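Local coordinates for probable chitinase A (Chromobacterium violaceum, PDB 4TX8), which probably hydrolyses chitin as an endo-acting glycoside hydrolase of family 18, with a carbohydrate-binding module likely to bind the polymer, at residues A[235-240]-A[277-282]. Sequence-based numbering, arbitrary orientation.
Sequences LVSAVK and PIIDGL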
loop_
_atom_site.group_PDB
_atom_site.type_symbol
_atom_site.label_atom_id
_atom_site.label_comp_id
_atom_site.label_asym_id
_atom_site.label_seq_id
_atom_site.Cartn_x
_atom_site.Cartn_y
_atom_site.Cartn_z
ATOM N N LEU A 235 18.437 -8.164 5.516
ATOM C CA LEU A 235 17.011 -8.206 5.209
ATOM C C LEU A 235 16.731 -9.154 4.045
ATOM O O LEU A 235 15.787 -9.938 4.090
ATOM C CB LEU A 235 16.482 -6.803 4.892
ATOM C CG LEU A 235 14.992 -6.679 4.562
ATOM C CD1 LEU A 235 14.136 -7.265 5.675
ATOM C CD2 LEU A 235 14.614 -5.223 4.304
ATOM N N VAL A 236 17.558 -9.080 3.007
ATOM C CA VAL A 236 17.427 -9.973 1.859
ATOM C C VAL A 236 17.597 -11.427 2.285
ATOM O O VAL A 236 16.823 -12.300 1.891
ATOM C CB VAL A 236 18.455 -9.638 0.762
ATOM C CG1 VAL A 236 18.457 -10.711 -0.318
ATOM C CG2 VAL A 236 18.161 -8.272 0.161
ATOM N N SER A 237 18.614 -11.677 3.103
ATOM C CA SER A 237 18.875 -13.016 3.617
ATOM C C SER A 237 17.713 -13.510 4.470
ATOM O O SER A 237 17.311 -14.669 4.375
ATOM C CB SER A 237 20.173 -13.030 4.428
ATOM O OG SER A 237 20.420 -14.314 4.971
ATOM N N ALA A 238 17.172 -12.620 5.295
ATOM C CA ALA A 238 16.072 -12.968 6.189
ATOM C C ALA A 238 14.815 -13.348 5.413
ATOM O O ALA A 238 14.163 -14.344 5.726
ATOM C CB ALA A 238 15.779 -11.819 7.137
ATOM N N VAL A 239 14.479 -12.556 4.401
ATOM C CA VAL A 239 13.278 -12.815 3.613
ATOM C C VAL A 239 13.423 -14.122 2.830
ATOM O O VAL A 239 12.488 -14.918 2.761
ATOM C CB VAL A 239 12.968 -11.644 2.657
ATOM C CG1 VAL A 239 11.796 -11.981 1.754
ATOM C CG2 VAL A 239 12.664 -10.384 3.457
ATOM N N LYS A 240 14.606 -14.351 2.267
ATOM C CA LYS A 240 14.892 -15.593 1.552
ATOM C C LYS A 240 14.744 -16.825 2.446
ATOM O O LYS A 240 14.191 -17.843 2.022
ATOM C CB LYS A 240 16.300 -15.555 0.962
ATOM C CG LYS A 240 16.448 -14.646 -0.242
ATOM C CD LYS A 240 17.917 -14.437 -0.567
ATOM C CE LYS A 240 18.293 -15.028 -1.917
ATOM N NZ LYS A 240 17.776 -14.214 -3.050
ATOM N N PRO A 277 19.740 -2.377 -3.657
ATOM C CA PRO A 277 20.259 -3.748 -3.559
ATOM C C PRO A 277 19.293 -4.716 -2.869
ATOM O O PRO A 277 19.400 -5.924 -3.073
ATOM C CB PRO A 277 21.550 -3.584 -2.744
ATOM C CG PRO A 277 21.419 -2.279 -2.056
ATOM C CD PRO A 277 20.597 -1.411 -2.945
ATOM N N ILE A 278 18.359 -4.199 -2.075
ATOM C CA ILE A 278 17.338 -5.044 -1.460
ATOM C C ILE A 278 16.395 -5.592 -2.532
ATOM O O ILE A 278 16.097 -6.788 -2.563
ATOM C CB ILE A 278 16.527 -4.278 -0.394
ATOM C CG1 ILE A 278 17.445 -3.821 0.743
ATOM C CG2 ILE A 278 15.393 -5.142 0.145
ATOM C CD1 ILE A 278 16.759 -2.937 1.769
ATOM N N ILE A 279 15.935 -4.705 -3.410
ATOM C CA ILE A 279 15.125 -5.096 -4.558
ATOM C C ILE A 279 15.875 -6.081 -5.448
ATOM O O ILE A 279 15.328 -7.103 -5.865
ATOM C CB ILE A 279 14.722 -3.875 -5.408
ATOM C CG1 ILE A 279 13.917 -2.880 -4.571
ATOM C CG2 ILE A 279 13.933 -4.313 -6.635
ATOM C CD1 ILE A 279 13.770 -1.518 -5.224
ATOM N N ASP A 280 17.135 -5.766 -5.735
ATOM C CA ASP A 280 17.940 -6.585 -6.632
ATOM C C ASP A 280 18.143 -7.985 -6.060
ATOM O O ASP A 280 18.010 -8.979 -6.772
ATOM C CB ASP A 280 19.293 -5.920 -6.899
ATOM C CG ASP A 280 20.149 -6.713 -7.867
ATOM O OD1 ASP A 280 19.614 -7.180 -8.897
ATOM O OD2 ASP A 280 21.357 -6.876 -7.593
ATOM N N GLY A 281 18.451 -8.057 -4.769
ATOM C CA GLY A 281 18.665 -9.329 -4.104
ATOM C C GLY A 281 17.426 -10.202 -4.013
ATOM O O GLY A 281 17.533 -11.420 -3.917
ATOM N N LEU A 282 16.248 -9.585 -4.046
ATOM C CA LEU A 282 14.997 -10.325 -3.895
ATOM C C LEU A 282 14.138 -10.333 -5.158
ATOM O O LEU A 282 12.963 -10.696 -5.104
ATOM C CB LEU A 282 14.180 -9.745 -2.734
ATOM C CG LEU A 282 14.759 -9.950 -1.333
ATOM C CD1 LEU A 282 14.014 -9.105 -0.314
ATOM C CD2 LEU A 282 14.709 -11.423 -0.950
#
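Leu-282 and Val-236 carry the contact, losing 82 and 74 Å² of surface to the opposite segment out of 325 Å² in all. Leu-282 is the first residue to leave helical phi/psi after the helix 276-281, and although its CA-to-CB bond points sideways, the side chain extends to the helix of 235-240: CD2 lies 3.6 Å from Val-236 O, 3.9 Å from Val-236 CG1, 4.0 Å from Val-239 CB and 3.7 Å from Lys-240 CG, so one methyl meets three residues spanning about a turn. Val-236, whose CA-to-CB bond points toward the partner, sets CG2 3.7 Å from Ile-278 CA and CG1 3.8 Å from Gly-281 O. At Gly-281 the absence of a side chain matters, because an ideal CB would stand 3.0 Å from Val-236 CG1, a clash. Ile-278, third in buried area, continues the apolar seam, its CD1 4.0 Å from Leu-235 CD2. At the exposed margin, Lys-240 NZ donates a 2.9 Å hydrogen bond to Gly-281 O, a carbonyl at the C-terminal end of the helix, where backbone acceptors lack the next turn's amides.

The short axes approach to 9.6 Å and cross at -31°, running roughly parallel, as expected of successive helices on the outside of a GH18 (beta/alpha)8 TIM barrel. Strand 251-254 comes between them in sequence and packs beneath them: Val-239 and Leu-282 both touch Leu-252, and Leu-282 also reaches Met-254. Ala-238 meets helix 193-210 through Val-196 and Phe-199, so helix 230-246 is packed between that helix and helix 276-281.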